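Local coordinates for protein cytochrome P450 (CYP102L1) (Mycobacterium phage Adler, PDB 6N6Q) that binds haem (iron protoporphyrin IX) and probably acts as a haem-thiolate monooxygenase of the cytochrome P450 family, encoded by a mycobacteriophage, at residues T34-L39 and N374-H379; L341-P346 and L456-S461. All blocks are in the same frame, centred on the assembly; numbering follows the deposited sequence.

Contact 1: T34-L39 and N374-H379; sequences TPVQGL and NLHAAH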
loop_
_atom_site.group_PDB
_atom_site.type_symbol
_atom_site.label_atom_id
_atom_site.label_comp_id
_atom_site.label_asym_id
_atom_site.label_seq_id
_atom_site.Cartn_x
_atom_site.Cartn_y
_atom_site.Cartn_z
ATOM N N THR A 34 -8.033 9.602 15.005
ATOM C CA THR A 34 -7.845 8.663 13.910
ATOM C C THR A 34 -9.053 8.792 12.990
ATOM O O THR A 34 -10.155 8.364 13.371
ATOM C CB THR A 34 -7.713 7.239 14.432
ATOM O OG1 THR A 34 -8.930 6.851 15.081
ATOM C CG2 THR A 34 -6.565 7.147 15.428
ATOM N N PRO A 35 -8.910 9.383 11.800
ATOM C CA PRO A 35 -10.109 9.728 11.011
ATOM C C PRO A 35 -10.930 8.527 10.567
ATOM O O PRO A 35 -12.143 8.486 10.816
ATOM C CB PRO A 35 -9.523 10.495 9.816
ATOM C CG PRO A 35 -8.189 10.983 10.285
ATOM C CD PRO A 35 -7.677 9.916 11.199
ATOM N N VAL A 36 -10.305 7.547 9.909
ATOM C CA VAL A 36 -11.065 6.436 9.344
ATOM C C VAL A 36 -11.665 5.573 10.449
ATOM O O VAL A 36 -12.808 5.114 10.342
ATOM C CB VAL A 36 -10.180 5.609 8.396
ATOM C CG1 VAL A 36 -10.989 4.488 7.764
ATOM C CG2 VAL A 36 -9.576 6.504 7.326
ATOM N N GLN A 37 -10.911 5.342 11.526
ATOM C CA GLN A 37 -11.460 4.596 12.652
ATOM C C GLN A 37 -12.603 5.351 13.324
ATOM O O GLN A 37 -13.512 4.723 13.880
ATOM C CB GLN A 37 -10.357 4.280 13.664
ATOM C CG GLN A 37 -9.265 3.375 13.113
ATOM C CD GLN A 37 -8.044 3.315 14.007
ATOM O OE1 GLN A 37 -8.145 3.039 15.203
ATOM N NE2 GLN A 37 -6.878 3.577 13.428
ATOM N N GLY A 38 -12.570 6.687 13.281
ATOM C CA GLY A 38 -13.663 7.474 13.828
ATOM C C GLY A 38 -14.889 7.455 12.937
ATOM O O GLY A 38 -16.024 7.407 13.423
ATOM N N LEU A 39 -14.677 7.467 11.618
ATOM C CA LEU A 39 -15.797 7.385 10.687
ATOM C C LEU A 39 -16.497 6.038 10.772
ATOM O O LEU A 39 -17.721 5.967 10.615
ATOM C CB LEU A 39 -15.316 7.644 9.259
ATOM C CG LEU A 39 -14.763 9.039 8.969
ATOM C CD1 LEU A 39 -14.201 9.123 7.554
ATOM C CD2 LEU A 39 -15.839 10.090 9.183
ATOM N N ASN A 374 -15.513 3.908 2.639
ATOM C CA ASN A 374 -14.801 3.512 3.852
ATOM C C ASN A 374 -14.618 1.999 3.820
ATOM O O ASN A 374 -15.513 1.244 4.211
ATOM C CB ASN A 374 -15.565 3.961 5.094
ATOM C CG ASN A 374 -14.761 3.802 6.372
ATOM O OD1 ASN A 374 -13.852 2.978 6.453
ATOM N ND2 ASN A 374 -15.098 4.594 7.383
ATOM N N LEU A 375 -13.448 1.553 3.353
ATOM C CA LEU A 375 -13.181 0.119 3.272
ATOM C C LEU A 375 -13.057 -0.503 4.657
ATOM O O LEU A 375 -13.517 -1.630 4.876
ATOM C CB LEU A 375 -11.910 -0.141 2.465
ATOM C CG LEU A 375 -11.981 0.074 0.954
ATOM C CD1 LEU A 375 -10.588 0.024 0.360
ATOM C CD2 LEU A 375 -12.878 -0.973 0.315
ATOM N N HIS A 376 -12.434 0.209 5.599
ATOM C CA HIS A 376 -12.266 -0.333 6.943
ATOM C C HIS A 376 -13.611 -0.634 7.590
ATOM O O HIS A 376 -13.763 -1.647 8.281
ATOM C CB HIS A 376 -11.465 0.636 7.811
ATOM C CG HIS A 376 -11.468 0.280 9.265
ATOM N ND1 HIS A 376 -12.058 1.073 10.224
ATOM C CD2 HIS A 376 -10.965 -0.792 9.921
ATOM C CE1 HIS A 376 -11.911 0.510 11.411
ATOM N NE2 HIS A 376 -11.251 -0.623 11.254
ATOM N N ALA A 377 -14.600 0.233 7.374
ATOM C CA ALA A 377 -15.932 -0.039 7.899
ATOM C C ALA A 377 -16.625 -1.130 7.092
ATOM O O ALA A 377 -17.331 -1.974 7.657
ATOM C CB ALA A 377 -16.765 1.241 7.904
ATOM N N ALA A 378 -16.426 -1.135 5.773
ATOM C CA ALA A 378 -17.081 -2.128 4.928
ATOM C C ALA A 378 -16.483 -3.515 5.129
ATOM O O ALA A 378 -17.202 -4.521 5.082
ATOM C CB ALA A 378 -16.987 -1.709 3.460
ATOM N N HIS A 379 -15.170 -3.594 5.351
ATOM C CA HIS A 379 -14.536 -4.893 5.542
ATOM C C HIS A 379 -14.883 -5.499 6.894
ATOM O O HIS A 379 -14.912 -6.726 7.032
ATOM C CB HIS A 379 -13.022 -4.766 5.393
ATOM C CG HIS A 379 -12.569 -4.532 3.986
ATOM N ND1 HIS A 379 -11.239 -4.423 3.642
ATOM C CD2 HIS A 379 -13.269 -4.391 2.836
ATOM C CE1 HIS A 379 -11.139 -4.224 2.340
ATOM N NE2 HIS A 379 -12.356 -4.200 1.827
#
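Val-36 sits against Asn-374, the residue before the short helix 375-379, and His-376, within it. Its CG1 is anti to the backbone N (chi1 -178°) and does the touching. This methyl lies 3.5 Å from OD1 of Asn-374 and 3.9 Å from CB of His-376. The Val-36 and Asn-374 side chains run side by side with their directions opposed. Asn-374 is the N-cap of helix 375-379. Its OD1 accepts from Ala-377 N at 3.0 Å, with the donor well above the carbonyl plane (63° out of it). This capping bond holds the amide in place. The other end of the amide, ND2, packs on CB of Leu-39 at 3.6 Å. The carbonyl O of Val-36 lies at the edge of the His-376 ring, near the ring plane. Gln-37 adds only a looser touch, with its CG 4.3 Å from CE1 of His-376. A polar tie between the helices comes from Thr-40, just past 34-39, whose OG1 hydrogen-bonds to both His-376 ND1 and Val-36 O. The contact thus joins the N-terminal helix 35-43 to the helix that follows strand 370-374. Strand 58-62 packs on Leu-39 and Asn-374 through Val-61. Strand 451-454 also holds helix 35-43, with Glu-454 bonded to the N of Val-36 and of Gln-37.

Contact 2: L341-P346 and L456-S461; sequences LWPVAP and LTLKPS. With HEM (protoporphyrin IX containing Fe), chain E.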
loop_
_atom_site.group_PDB
_atom_site.type_symbol
_atom_site.label_atom_id
_atom_site.label_comp_id
_atom_site.label_asym_id
_atom_site.label_seq_id
_atom_site.Cartn_x
_atom_site.Cartn_y
_atom_site.Cartn_z
ATOM N N LEU A 341 -9.360 -7.088 7.897
ATOM C CA LEU A 341 -9.519 -6.523 9.232
ATOM C C LEU A 341 -8.865 -5.152 9.347
ATOM O O LEU A 341 -9.364 -4.285 10.075
ATOM C CB LEU A 341 -8.944 -7.479 10.278
ATOM C CG LEU A 341 -9.529 -7.354 11.686
ATOM C CD1 LEU A 341 -11.037 -7.546 11.646
ATOM C CD2 LEU A 341 -8.886 -8.359 12.627
ATOM N N TRP A 342 -7.762 -4.932 8.635
ATOM C CA TRP A 342 -7.073 -3.643 8.646
ATOM C C TRP A 342 -6.536 -3.352 7.255
ATOM O O TRP A 342 -5.370 -3.632 6.950
ATOM C CB TRP A 342 -5.949 -3.619 9.683
ATOM C CG TRP A 342 -6.453 -3.677 11.086
ATOM C CD1 TRP A 342 -6.512 -4.776 11.892
ATOM C CD2 TRP A 342 -6.986 -2.589 11.851
ATOM N NE1 TRP A 342 -7.041 -4.438 13.114
ATOM C CE2 TRP A 342 -7.342 -3.103 13.115
ATOM C CE3 TRP A 342 -7.194 -1.231 11.591
ATOM C CZ2 TRP A 342 -7.896 -2.306 14.115
ATOM C CZ3 TRP A 342 -7.744 -0.441 12.586
ATOM C CH2 TRP A 342 -8.087 -0.981 13.834
ATOM N N PRO A 343 -7.359 -2.774 6.382
ATOM C CA PRO A 343 -6.867 -2.413 5.048
ATOM C C PRO A 343 -5.936 -1.219 5.122
ATOM O O PRO A 343 -6.365 -0.117 5.479
ATOM C CB PRO A 343 -8.148 -2.097 4.265
ATOM C CG PRO A 343 -9.212 -1.837 5.304
ATOM C CD PRO A 343 -8.682 -2.195 6.668
ATOM N N VAL A 344 -4.655 -1.433 4.803
ATOM C CA VAL A 344 -3.668 -0.365 4.919
ATOM C C VAL A 344 -4.060 0.826 4.057
ATOM O O VAL A 344 -3.798 1.978 4.421
ATOM C CB VAL A 344 -2.263 -0.891 4.571
ATOM C CG1 VAL A 344 -1.813 -1.905 5.611
ATOM C CG2 VAL A 344 -2.247 -1.511 3.183
ATOM N N ALA A 345 -4.693 0.579 2.915
ATOM C CA ALA A 345 -5.369 1.641 2.185
ATOM C C ALA A 345 -6.820 1.660 2.647
ATOM O O ALA A 345 -7.660 0.941 2.089
ATOM C CB ALA A 345 -5.270 1.424 0.675
ATOM N N PRO A 346 -7.155 2.464 3.661
ATOM C CA PRO A 346 -8.457 2.308 4.328
ATOM C C PRO A 346 -9.645 2.726 3.481
ATOM O O PRO A 346 -10.783 2.443 3.873
ATOM C CB PRO A 346 -8.320 3.203 5.564
ATOM C CG PRO A 346 -7.386 4.279 5.124
ATOM C CD PRO A 346 -6.411 3.630 4.172
ATOM N N LEU A 456 -0.524 8.188 5.774
ATOM C CA LEU A 456 -1.120 7.924 4.474
ATOM C C LEU A 456 -1.783 6.556 4.438
ATOM O O LEU A 456 -2.669 6.327 3.608
ATOM C CB LEU A 456 -0.064 8.023 3.373
ATOM C CG LEU A 456 0.649 9.371 3.252
ATOM C CD1 LEU A 456 1.671 9.344 2.123
ATOM C CD2 LEU A 456 -0.362 10.493 3.046
ATOM N N THR A 457 -1.374 5.648 5.322
ATOM C CA THR A 457 -1.923 4.306 5.414
ATOM C C THR A 457 -2.181 3.962 6.875
ATOM O O THR A 457 -1.785 4.688 7.790
ATOM C CB THR A 457 -0.978 3.262 4.799
ATOM O OG1 THR A 457 0.263 3.259 5.517
ATOM C CG2 THR A 457 -0.715 3.566 3.333
ATOM N N LEU A 458 -2.857 2.836 7.086
ATOM C CA LEU A 458 -3.023 2.289 8.426
ATOM C C LEU A 458 -1.765 1.527 8.820
ATOM O O LEU A 458 -1.230 0.744 8.029
ATOM C CB LEU A 458 -4.246 1.373 8.486
ATOM C CG LEU A 458 -5.556 1.995 8.976
ATOM C CD1 LEU A 458 -5.828 3.325 8.288
ATOM C CD2 LEU A 458 -6.714 1.032 8.761
ATOM N N LYS A 459 -1.291 1.758 10.043
ATOM C CA LYS A 459 -0.044 1.173 10.502
ATOM C C LYS A 459 -0.169 0.744 11.957
ATOM O O LYS A 459 -0.771 1.465 12.767
ATOM C CB LYS A 459 1.117 2.167 10.357
ATOM C CG LYS A 459 2.491 1.557 10.568
ATOM C CD LYS A 459 3.576 2.617 10.556
ATOM C CE LYS A 459 3.515 3.466 11.810
ATOM N NZ LYS A 459 3.665 2.630 13.034
ATOM N N PRO A 460 0.374 -0.420 12.316
ATOM C CA PRO A 460 0.438 -0.807 13.734
ATOM C C PRO A 460 1.468 0.042 14.463
ATOM O O PRO A 460 2.635 0.099 14.067
ATOM C CB PRO A 460 0.850 -2.284 13.684
ATOM C CG PRO A 460 0.602 -2.721 12.268
ATOM C CD PRO A 460 0.820 -1.506 11.428
ATOM N N SER A 461 1.033 0.705 15.531
ATOM C CA SER A 461 1.892 1.587 16.306
ATOM C C SER A 461 2.485 0.842 17.494
ATOM O O SER A 461 1.791 0.075 18.169
ATOM C CB SER A 461 1.118 2.817 16.789
ATOM O OG SER A 461 0.051 2.454 17.648
HETATM C CHA HEM E . -3.585 2.317 -6.499
HETATM C CHB HEM E . -3.802 -0.252 -2.379
HETATM C CHC HEM E . 0.675 -1.963 -3.214
HETATM C CHD HEM E . 1.136 1.175 -6.896
HETATM C C1A HEM E . -4.060 1.758 -5.328
HETATM C C2A HEM E . -5.382 1.928 -4.753
HETATM C C3A HEM E . -5.438 1.222 -3.623
HETATM C C4A HEM E . -4.157 0.571 -3.428
HETATM C CMA HEM E . -6.660 1.125 -2.687
HETATM C CAA HEM E . -6.532 2.781 -5.330
HETATM C CBA HEM E . -6.364 4.216 -4.840
HETATM C CGA HEM E . -7.557 5.054 -5.224
HETATM O O1A HEM E . -8.553 4.493 -5.752
HETATM O O2A HEM E . -7.512 6.291 -4.999
HETATM C C1B HEM E . -2.634 -0.985 -2.276
HETATM C C2B HEM E . -2.360 -2.013 -1.292
HETATM C C3B HEM E . -1.119 -2.490 -1.519
HETATM C C4B HEM E . -0.575 -1.772 -2.657
HETATM C CMB HEM E . -3.374 -2.431 -0.201
HETATM C CAB HEM E . -0.323 -3.592 -0.771
HETATM C CBB HEM E . -0.758 -4.265 0.302
HETATM C C1C HEM E . 1.197 -1.292 -4.302
HETATM C C2C HEM E . 2.474 -1.538 -4.940
HETATM C C3C HEM E . 2.616 -0.682 -5.953
HETATM C C4C HEM E . 1.423 0.154 -6.006
HETATM C CMC HEM E . 3.513 -2.604 -4.528
HETATM C CAC HEM E . 3.866 -0.651 -6.866
HETATM C CBC HEM E . 3.992 0.186 -7.901
HETATM C C1D HEM E . -0.099 1.754 -7.122
HETATM C C2D HEM E . -0.419 2.729 -8.150
HETATM C C3D HEM E . -1.716 3.041 -8.041
HETATM C C4D HEM E . -2.275 2.279 -6.941
HETATM C CMD HEM E . 0.570 3.308 -9.187
HETATM C CAD HEM E . -2.490 4.040 -8.932
HETATM C CBD HEM E . -2.964 3.345 -10.204
HETATM C CGD HEM E . -3.801 4.291 -11.031
HETATM O O1D HEM E . -3.798 4.157 -12.283
HETATM O O2D HEM E . -4.466 5.184 -10.443
HETATM N NA HEM E . -3.344 0.925 -4.488
HETATM N NB HEM E . -1.525 -0.867 -3.089
HETATM N NC HEM E . 0.588 -0.255 -4.981
HETATM N ND HEM E . -1.258 1.506 -6.407
HETATM FE FE HEM E . -1.331 0.427 -4.654
#
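Leu-458 packs into the loop 341-346, where the P450 fold leaves helix 329-341 for strand 347-352. Leu-458 opens the second strand of the hairpin 451-454/458-461. By family analogy the two segments match the fifth and sixth substrate recognition sites of P450s. The tight part is built round this leucine. Its CD1 lies against the Pro-346 ring, 3.7 Å from CG. Its other methyl, CD2, comes in the plane of the Trp-342 indole, at the edge, 3.7 Å from CE3. The Trp-342 and Leu-458 side chains cross at about a right angle. The same methyl is 3.5 Å from the carbonyl O of Pro-343. The Trp-342 ring itself is stacked on Phe-289 of helix 265-296. One backbone bond fixes the register: Leu-458 N donates to Val-344 O at 3.0 Å. The looser side begins at the next residue. Lys-459 turns away from the loop and is partly exposed. Its NZ hydrogen-bonds to O of the next residue, Pro-460, at 2.9 Å. Val-344 and Ala-345 belong to the haem pocket. Val-344 CG1, anti to the carbonyl carbon (chi1 -66°), lies 3.6 Å from Leu-458 O. Its CG2, between the backbone N and the carbonyl carbon, reaches the haem methyl CMB at 3.7 Å, and Ala-345 CB meets the haem methyl CMA at 3.7 Å.

The segments alternate along the chain: 34-39, 341-346, 374-379, 456-461. The centres of contact 1 and contact 2 are about 10 Å apart, and the two touch. The probable hydrogen bond from His-376 N to Pro-346 O (3.3 Å) joins them. Strands 347-352 and 370-374 are antiparallel neighbours in the mixed sheet, so the loop 341-346 enters that sheet beside the start of helix 375-379. Hairpin strand 451-454 serves both contacts: Val-452 O binds Gln-37 NE2, and the Val-452 side chain touches Leu-458. Contact 2 reaches the haem, while contact 1 lies further out. Together they connect the N-terminal helix, the sheet and the hairpin to the haem-side loop.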